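Local coordinates for putative ABC transporter subunit, substrate-binding component (Rhodopseudomonas palustris, PDB 4EVQ), which binds 4-hydroxybenzoate and probably delivers it, with related lignin-derived aromatic acids, to an ABC transporter for uptake, at residues A[167-171]-A[210-214]. Sequence-based numbering, arbitrary orientation.
Sequences MVSGF and VYAFF. With PHB (p-hydroxybenzoic acid), chain H.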
loop_
_atom_site.group_PDB
_atom_site.type_symbol
_atom_site.label_atom_id
_atom_site.label_comp_id
_atom_site.label_asym_id
_atom_site.label_seq_id
_atom_site.Cartn_x
_atom_site.Cartn_y
_atom_site.Cartn_z
HETATM N N MSE A 167 -10.218 -3.933 4.567
HETATM C CA MSE A 167 -9.841 -5.004 3.669
HETATM C C MSE A 167 -10.668 -6.264 3.909
HETATM O O MSE A 167 -10.982 -6.985 2.952
HETATM C CB MSE A 167 -8.364 -5.306 3.771
HETATM C CG MSE A 167 -7.492 -4.263 3.118
HETATM SE SE MSE A 167 -5.649 -4.758 2.937
HETATM C CE MSE A 167 -4.887 -3.442 4.034
ATOM N N VAL A 168 -11.048 -6.543 5.150
ATOM C CA VAL A 168 -11.945 -7.674 5.410
ATOM C C VAL A 168 -13.319 -7.346 4.867
ATOM O O VAL A 168 -13.994 -8.205 4.285
ATOM C CB VAL A 168 -11.961 -8.016 6.916
ATOM C CG1 VAL A 168 -13.177 -8.851 7.282
ATOM C CG2 VAL A 168 -10.701 -8.742 7.334
ATOM N N SER A 169 -13.784 -6.120 5.029
ATOM C CA SER A 169 -15.116 -5.743 4.518
ATOM C C SER A 169 -15.217 -5.922 3.007
ATOM O O SER A 169 -16.175 -6.489 2.514
ATOM C CB SER A 169 -15.423 -4.320 4.931
ATOM O OG SER A 169 -16.690 -3.911 4.467
ATOM N N GLY A 170 -14.199 -5.500 2.270
ATOM C CA GLY A 170 -14.205 -5.674 0.823
ATOM C C GLY A 170 -14.187 -7.131 0.431
ATOM O O GLY A 170 -14.914 -7.569 -0.466
ATOM N N PHE A 171 -13.337 -7.910 1.075
ATOM C CA PHE A 171 -13.292 -9.324 0.839
ATOM C C PHE A 171 -14.675 -9.952 1.067
ATOM O O PHE A 171 -15.143 -10.766 0.278
ATOM C CB PHE A 171 -12.248 -9.966 1.781
ATOM C CG PHE A 171 -12.487 -11.443 2.007
ATOM C CD1 PHE A 171 -12.102 -12.372 1.075
ATOM C CD2 PHE A 171 -13.163 -11.864 3.127
ATOM C CE1 PHE A 171 -12.464 -13.720 1.227
ATOM C CE2 PHE A 171 -13.477 -13.206 3.296
ATOM C CZ PHE A 171 -13.114 -14.121 2.322
ATOM N N VAL A 210 -8.430 -19.442 4.656
ATOM C CA VAL A 210 -8.235 -18.324 5.571
ATOM C C VAL A 210 -7.797 -17.118 4.747
ATOM O O VAL A 210 -6.936 -17.238 3.870
ATOM C CB VAL A 210 -7.195 -18.654 6.639
ATOM C CG1 VAL A 210 -6.866 -17.418 7.471
ATOM C CG2 VAL A 210 -7.699 -19.777 7.545
ATOM N N TYR A 211 -8.429 -15.990 5.038
ATOM C CA TYR A 211 -8.044 -14.689 4.486
ATOM C C TYR A 211 -7.422 -13.872 5.609
ATOM O O TYR A 211 -8.081 -13.619 6.607
ATOM C CB TYR A 211 -9.275 -13.965 3.958
ATOM C CG TYR A 211 -9.085 -12.533 3.483
ATOM C CD1 TYR A 211 -8.667 -12.272 2.200
ATOM C CD2 TYR A 211 -9.388 -11.456 4.292
ATOM C CE1 TYR A 211 -8.540 -10.972 1.758
ATOM C CE2 TYR A 211 -9.255 -10.143 3.859
ATOM C CZ TYR A 211 -8.861 -9.923 2.595
ATOM O OH TYR A 211 -8.770 -8.615 2.111
ATOM N N ALA A 212 -6.167 -13.447 5.431
ATOM C CA ALA A 212 -5.455 -12.705 6.465
ATOM C C ALA A 212 -4.849 -11.434 5.906
ATOM O O ALA A 212 -4.258 -11.425 4.834
ATOM C CB ALA A 212 -4.352 -13.567 7.080
ATOM N N PHE A 213 -4.972 -10.389 6.705
ATOM C CA PHE A 213 -4.207 -9.170 6.463
ATOM C C PHE A 213 -3.314 -8.899 7.661
ATOM O O PHE A 213 -3.807 -8.605 8.778
ATOM C CB PHE A 213 -5.028 -7.908 6.136
ATOM C CG PHE A 213 -4.191 -6.621 6.257
ATOM C CD1 PHE A 213 -3.139 -6.407 5.410
ATOM C CD2 PHE A 213 -4.407 -5.708 7.277
ATOM C CE1 PHE A 213 -2.305 -5.305 5.554
ATOM C CE2 PHE A 213 -3.545 -4.599 7.438
ATOM C CZ PHE A 213 -2.504 -4.420 6.565
ATOM N N PHE A 214 -2.018 -9.011 7.412
ATOM C CA PHE A 214 -0.951 -8.529 8.317
ATOM C C PHE A 214 0.125 -8.020 7.364
ATOM O O PHE A 214 0.101 -8.287 6.153
ATOM C CB PHE A 214 -0.388 -9.654 9.197
ATOM C CG PHE A 214 -1.384 -10.193 10.152
ATOM C CD1 PHE A 214 -1.747 -9.495 11.268
ATOM C CD2 PHE A 214 -2.027 -11.396 9.900
ATOM C CE1 PHE A 214 -2.733 -9.920 12.103
ATOM C CE2 PHE A 214 -3.009 -11.832 10.713
ATOM C CZ PHE A 214 -3.383 -11.125 11.824
HETATM C "C1'" PHB H . -2.787 0.568 6.131
HETATM O "O1'" PHB H . -2.889 0.801 7.358
HETATM O "O2'" PHB H . -3.486 1.198 5.244
HETATM C C1 PHB H . -1.847 -0.441 5.602
HETATM C C2 PHB H . -0.726 -0.791 6.355
HETATM C C3 PHB H . 0.150 -1.751 5.873
HETATM C C4 PHB H . -0.099 -2.354 4.684
HETATM C C5 PHB H . -1.191 -2.007 3.909
HETATM C C6 PHB H . -2.048 -1.063 4.392
HETATM O O4 PHB H . 0.738 -3.291 4.201
#
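Selenomethionine M167 points its methyl at the face of an aromatic ring beside the bound 4-hydroxybenzoate: CE of M167 sits 3.5 Å from the F213 ring centroid, almost on the ring normal, a CH-pi contact, and SE of M167 follows at 4.2 Å, a Met-aromatic contact. That same methyl is 3.7 Å from C6 of 4-hydroxybenzoate, and CZ of F213 is 3.7 Å from the ligand's C4, which lies at the edge of the F213 ring. Both residues therefore wall the pocket with apolar surface, while Y161, S92, S215 and G115 hydrogen-bond the ligand. This is helix-on-sheet packing in one α/β lobe of a periplasmic binding protein: on helix 162-177 and strand 209-213, the axes of segments 167-171 and 210-213 pass 9.7 Å apart and run roughly antiparallel (149°). Follow the chain back from the pocket and you reach Y211, two residues earlier on the strand and pointing to the helix like F213. Its ring forms an offset stack with F171, centroids 4.2 Å apart and planes 14° from parallel; CB of each residue lies over the other's ring. OH of Y211 also gives a weak hydrogen bond to O of M167 (2.9 Å), an oxygen already accepting from N of F171 within the helix. Strand 153-159 lies beside 209-213 in the sheet, and V168 touches both strands: T156 and T158 on the first and, through CG2, CE2 of Y211 at 4.0 Å.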